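Local coordinates for protein francisella virulence factor (Francisella novicida, PDB 5EVF) that is a virulence factor of Francisella whose molecular function is not established, at residues Ser24-Tyr29 against Glu66-Ala71; Thr46-Ser51 against Gln57-Lys62. One frame throughout, in Å; residues are numbered along the deposited sequence. Where two conformers were deposited one is given.

How the contacts relate
The centres of contact 1 and contact 2 lie about 16 Å apart, and both contacts use helix 56-73. Contact 2 uses its first half and contact 1 its second. Both join the helix to the same mixed five-strand sheet. Contact 1 reaches strand 27-30, at one outer end of the sheet, and contact 2 reaches strand 42-49, next to the other outer strand, 6-12. Along the chain the order is 24-29, 46-51, 57-62, 66-71, so contact 2 falls within the span that contact 1 bridges. The two meet where Thr46 CG2 packs 3.8 Å from Ala67 N. Together they pack the two halves of the helix on strands from different parts of one sheet.

Contact 1: Ser24-Tyr29 against Glu66-Ala71; sequences SQVRVY and EAIKLA
Ile68 meets Val28 and Val26 in a small apolar contact, with its two branches divided between them. The ethyl branch goes to Val28: Ile68 CD1 lies 3.7 Å from Val28 CG2, and Ile68 CG1 is 3.8 Å from that same methyl. The two side chains cross at about a right angle. With Val28 CG1 anti to the backbone N (chi1 174°), CG2 is the methyl that meets the isoleucine. The other branch of Ile68 faces the loop before the strand, where Ile68 CG2 sits 4.2 Å from Val26 CB. Both valines send their CB toward the helix.

No polar bond joins the two segments. Arg27 NE makes a weak bond of 3.2 Å to Tyr29 OH, which lies at the edge of the guanidinium and in its plane. Arg27 NH2 also forms salt bridges to Asp105 and Glu78.

The contact packs the second half of helix 56-73 on the outermost strand 27-30. That strand pairs in parallel with 78-84, through backbone bonds of Arg27 and Tyr29 with Ile79. Ile68 also packs on Ile79, and Val28 on Leu64. Across these two segments the join is made by Val26, Val28 and Ile68. It is apolar and lies near the surface, and rests on close fit rather than directed bonds.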
# COMPACT_ATOMS: atom_id res chain seq x y z
N SER A 24 -6.73 9.10 -8.78
CA SER A 24 -7.25 8.31 -9.88
C SER A 24 -6.28 8.22 -11.06
O SER A 24 -6.46 7.37 -11.93
CB SER A 24 -8.60 8.87 -10.35
OG SER A 24 -8.43 10.11 -11.00
N GLN A 25 -5.25 9.06 -11.11
CA GLN A 25 -4.30 8.99 -12.21
C GLN A 25 -2.98 8.34 -11.80
O GLN A 25 -2.06 8.29 -12.62
CB GLN A 25 -4.07 10.38 -12.80
CG GLN A 25 -5.36 11.14 -13.15
CD GLN A 25 -6.22 10.46 -14.22
OE1 GLN A 25 -5.98 10.60 -15.43
NE2 GLN A 25 -7.27 9.76 -13.78
N VAL A 26 -2.87 7.85 -10.57
CA VAL A 26 -1.68 7.10 -10.17
C VAL A 26 -1.61 5.81 -10.96
O VAL A 26 -2.60 5.08 -11.07
CB VAL A 26 -1.71 6.81 -8.66
CG1 VAL A 26 -0.60 5.84 -8.29
CG2 VAL A 26 -1.59 8.11 -7.85
N ARG A 27 -0.44 5.51 -11.53
CA ARG A 27 -0.24 4.25 -12.23
C ARG A 27 0.18 3.20 -11.22
O ARG A 27 1.08 3.43 -10.42
CB ARG A 27 0.83 4.40 -13.32
CG ARG A 27 0.54 5.56 -14.26
CD ARG A 27 1.48 5.58 -15.46
NE ARG A 27 2.88 5.53 -15.06
CZ ARG A 27 3.66 6.59 -14.86
NH1 ARG A 27 3.18 7.82 -15.02
NH2 ARG A 27 4.92 6.42 -14.48
N VAL A 28 -0.49 2.05 -11.27
CA VAL A 28 -0.34 1.03 -10.23
C VAL A 28 0.17 -0.24 -10.89
O VAL A 28 -0.45 -0.76 -11.82
CB VAL A 28 -1.68 0.78 -9.52
CG1 VAL A 28 -1.56 -0.38 -8.56
CG2 VAL A 28 -2.14 2.04 -8.80
N TYR A 29 1.29 -0.76 -10.38
CA TYR A 29 1.89 -1.96 -10.95
C TYR A 29 2.21 -2.97 -9.85
O TYR A 29 2.41 -2.61 -8.69
CB TYR A 29 3.18 -1.64 -11.69
CG TYR A 29 3.05 -0.55 -12.73
CD1 TYR A 29 3.68 0.67 -12.56
CD2 TYR A 29 2.31 -0.75 -13.88
CE1 TYR A 29 3.58 1.67 -13.52
CE2 TYR A 29 2.20 0.24 -14.84
CZ TYR A 29 2.83 1.45 -14.65
OH TYR A 29 2.74 2.43 -15.62
N GLU A 66 -6.31 2.37 -0.13
CA GLU A 66 -5.74 3.33 0.82
C GLU A 66 -4.32 3.71 0.43
O GLU A 66 -3.92 4.88 0.55
CB GLU A 66 -5.79 2.76 2.24
CG GLU A 66 -5.34 3.72 3.33
CD GLU A 66 -6.19 4.98 3.41
OE1 GLU A 66 -7.39 4.91 3.06
OE2 GLU A 66 -5.66 6.04 3.80
N ALA A 67 -3.54 2.75 -0.07
CA ALA A 67 -2.16 3.06 -0.44
C ALA A 67 -2.11 4.03 -1.61
O ALA A 67 -1.24 4.92 -1.65
CB ALA A 67 -1.41 1.77 -0.77
N ILE A 68 -3.03 3.89 -2.56
CA ILE A 68 -3.06 4.80 -3.71
C ILE A 68 -3.36 6.21 -3.25
O ILE A 68 -2.69 7.18 -3.63
CB ILE A 68 -4.09 4.32 -4.75
CG1 ILE A 68 -3.61 3.05 -5.43
CG2 ILE A 68 -4.38 5.42 -5.78
CD1 ILE A 68 -4.71 2.30 -6.15
N LYS A 69 -4.38 6.34 -2.39
CA LYS A 69 -4.76 7.64 -1.86
C LYS A 69 -3.60 8.27 -1.10
O LYS A 69 -3.30 9.46 -1.27
CB LYS A 69 -5.99 7.48 -0.97
CG LYS A 69 -6.57 8.76 -0.44
CD LYS A 69 -7.89 8.43 0.26
CE LYS A 69 -8.55 9.70 0.79
NZ LYS A 69 -7.83 10.22 1.98
N LEU A 70 -2.90 7.48 -0.27
CA LEU A 70 -1.84 8.06 0.55
C LEU A 70 -0.63 8.42 -0.30
O LEU A 70 -0.05 9.50 -0.14
CB LEU A 70 -1.47 7.08 1.68
CG LEU A 70 -0.58 7.53 2.83
CD1 LEU A 70 -1.09 8.79 3.51
CD2 LEU A 70 -0.50 6.39 3.84
N ALA A 71 -0.26 7.56 -1.25
CA ALA A 71 0.88 7.89 -2.10
C ALA A 71 0.61 9.14 -2.92
O ALA A 71 1.49 9.99 -3.08
CB ALA A 71 1.22 6.70 -2.99

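Contact 2: Thr46-Ser51 against Gln57-Lys62; sequences TSTHVS and QKLCDK
Thr48 OG1 is gripped by two polar groups, Thr6 OG1 and Asn63 OD1, both through hydrogen bonds. The same oxygen packs 4.0 Å from Lys62 CG, where the two side chains cross at about a right angle. Lys62 NZ bonds to Thr6 OG1 as well, so one threonine hydroxyl links the strand residue to the lysine. The bends of the lysine chain at chi2 (101°) and chi4 (-66°) help bring its amine round to Thr6.

Leu59 carries the apolar half of the contact. Its CB points toward the strand, and its two methyls divide the work. Leu59 CD2 lies 3.9 Å from Thr48 CG2 and 4.1 Å from His49 O. Leu59 CD1 reaches past the strand end, 4.2 Å from Val50 CA and 4.3 Å from Val50 CG2. Thr48 CG2 lies anti to the backbone N and meets the leucine, while OG1, beside the N, turns to the polar groups.

Strand 46-49 and helix 57-62 run at 140° to each other, with axes 8.4 Å apart. The helix packs back on the strand that precedes it, after a short connection. On another side of the helix, Cys60 forms a disulfide with Cys83 of strand 78-84. The start of the helix is thus tied covalently to one strand and packed by Leu59 on another, while hydrogen bonds satisfy the buried threonine hydroxyl at the border of the apolar patch.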
# COMPACT_ATOMS: atom_id res chain seq x y z
N THR A 46 0.27 -0.10 4.19
CA THR A 46 -1.07 -0.10 4.75
C THR A 46 -1.37 -1.46 5.35
O THR A 46 -0.72 -2.46 5.03
CB THR A 46 -2.14 0.26 3.71
OG1 THR A 46 -2.02 -0.60 2.58
CG2 THR A 46 -1.95 1.68 3.24
N SER A 47 -2.36 -1.50 6.24
CA SER A 47 -2.70 -2.78 6.83
C SER A 47 -4.13 -2.74 7.35
O SER A 47 -4.62 -1.69 7.77
CB SER A 47 -1.73 -3.14 7.95
OG SER A 47 -1.90 -2.28 9.04
N THR A 48 -4.78 -3.90 7.31
CA THR A 48 -6.15 -4.07 7.77
C THR A 48 -6.23 -5.37 8.55
O THR A 48 -5.67 -6.38 8.12
CB THR A 48 -7.13 -4.14 6.59
OG1 THR A 48 -6.90 -3.03 5.72
CG2 THR A 48 -8.59 -4.16 7.08
N HIS A 49 -6.90 -5.36 9.70
CA HIS A 49 -7.07 -6.61 10.45
C HIS A 49 -8.00 -7.55 9.71
O HIS A 49 -8.90 -7.13 8.98
CB HIS A 49 -7.59 -6.35 11.86
CG HIS A 49 -6.54 -5.89 12.82
ND1 HIS A 49 -6.39 -4.57 13.19
CD2 HIS A 49 -5.56 -6.58 13.45
CE1 HIS A 49 -5.37 -4.47 14.03
NE2 HIS A 49 -4.85 -5.67 14.20
N VAL A 50 -7.78 -8.85 9.93
CA VAL A 50 -8.50 -9.88 9.18
C VAL A 50 -9.93 -10.02 9.68
O VAL A 50 -10.88 -10.06 8.89
CB VAL A 50 -7.75 -11.22 9.27
CG1 VAL A 50 -8.63 -12.37 8.79
CG2 VAL A 50 -6.45 -11.13 8.48
N SER A 51 -10.10 -10.09 11.00
CA SER A 51 -11.42 -10.24 11.63
C SER A 51 -12.09 -11.47 11.03
O SER A 51 -11.48 -12.55 11.02
CB SER A 51 -12.18 -8.93 11.48
OG SER A 51 -13.47 -9.04 12.04
N GLN A 57 -8.61 -11.38 -1.23
CA GLN A 57 -8.45 -10.44 -2.33
C GLN A 57 -9.07 -9.10 -1.98
O GLN A 57 -8.53 -8.04 -2.33
CB GLN A 57 -9.08 -10.99 -3.61
CG GLN A 57 -8.51 -10.36 -4.89
CD GLN A 57 -7.55 -11.30 -5.63
OE1 GLN A 57 -7.61 -12.52 -5.47
NE2 GLN A 57 -6.65 -10.73 -6.43
N LYS A 58 -10.20 -9.12 -1.27
CA LYS A 58 -10.85 -7.87 -0.85
C LYS A 58 -9.99 -7.11 0.14
O LYS A 58 -9.93 -5.88 0.09
CB LYS A 58 -12.22 -8.15 -0.25
CG LYS A 58 -13.26 -8.57 -1.26
CD LYS A 58 -14.57 -8.94 -0.58
CE LYS A 58 -15.35 -7.71 -0.15
NZ LYS A 58 -16.75 -8.10 0.17
N LEU A 59 -9.33 -7.82 1.05
CA LEU A 59 -8.44 -7.15 2.00
C LEU A 59 -7.23 -6.56 1.29
O LEU A 59 -6.81 -5.45 1.61
CB LEU A 59 -7.99 -8.12 3.09
CG LEU A 59 -9.08 -8.52 4.09
CD1 LEU A 59 -8.61 -9.62 5.03
CD2 LEU A 59 -9.54 -7.30 4.89
N CYS A 60 -6.65 -7.29 0.34
CA CYS A 60 -5.57 -6.71 -0.45
C CYS A 60 -6.06 -5.48 -1.20
O CYS A 60 -5.40 -4.44 -1.22
CB CYS A 60 -5.03 -7.78 -1.40
SG CYS A 60 -3.70 -7.23 -2.47
N ASP A 61 -7.25 -5.56 -1.79
CA ASP A 61 -7.76 -4.40 -2.52
C ASP A 61 -8.02 -3.22 -1.58
O ASP A 61 -7.75 -2.06 -1.94
CB ASP A 61 -9.03 -4.76 -3.27
CG ASP A 61 -9.36 -3.74 -4.34
OD1 ASP A 61 -8.57 -3.64 -5.31
OD2 ASP A 61 -10.36 -3.00 -4.19
N LYS A 62 -8.55 -3.49 -0.39
CA LYS A 62 -8.77 -2.45 0.60
C LYS A 62 -7.45 -1.77 0.94
O LYS A 62 -7.37 -0.54 0.99
CB LYS A 62 -9.39 -3.08 1.85
CG LYS A 62 -9.68 -2.11 3.00
CD LYS A 62 -11.15 -1.73 3.07
CE LYS A 62 -11.39 -0.58 4.04
NZ LYS A 62 -11.11 -0.92 5.47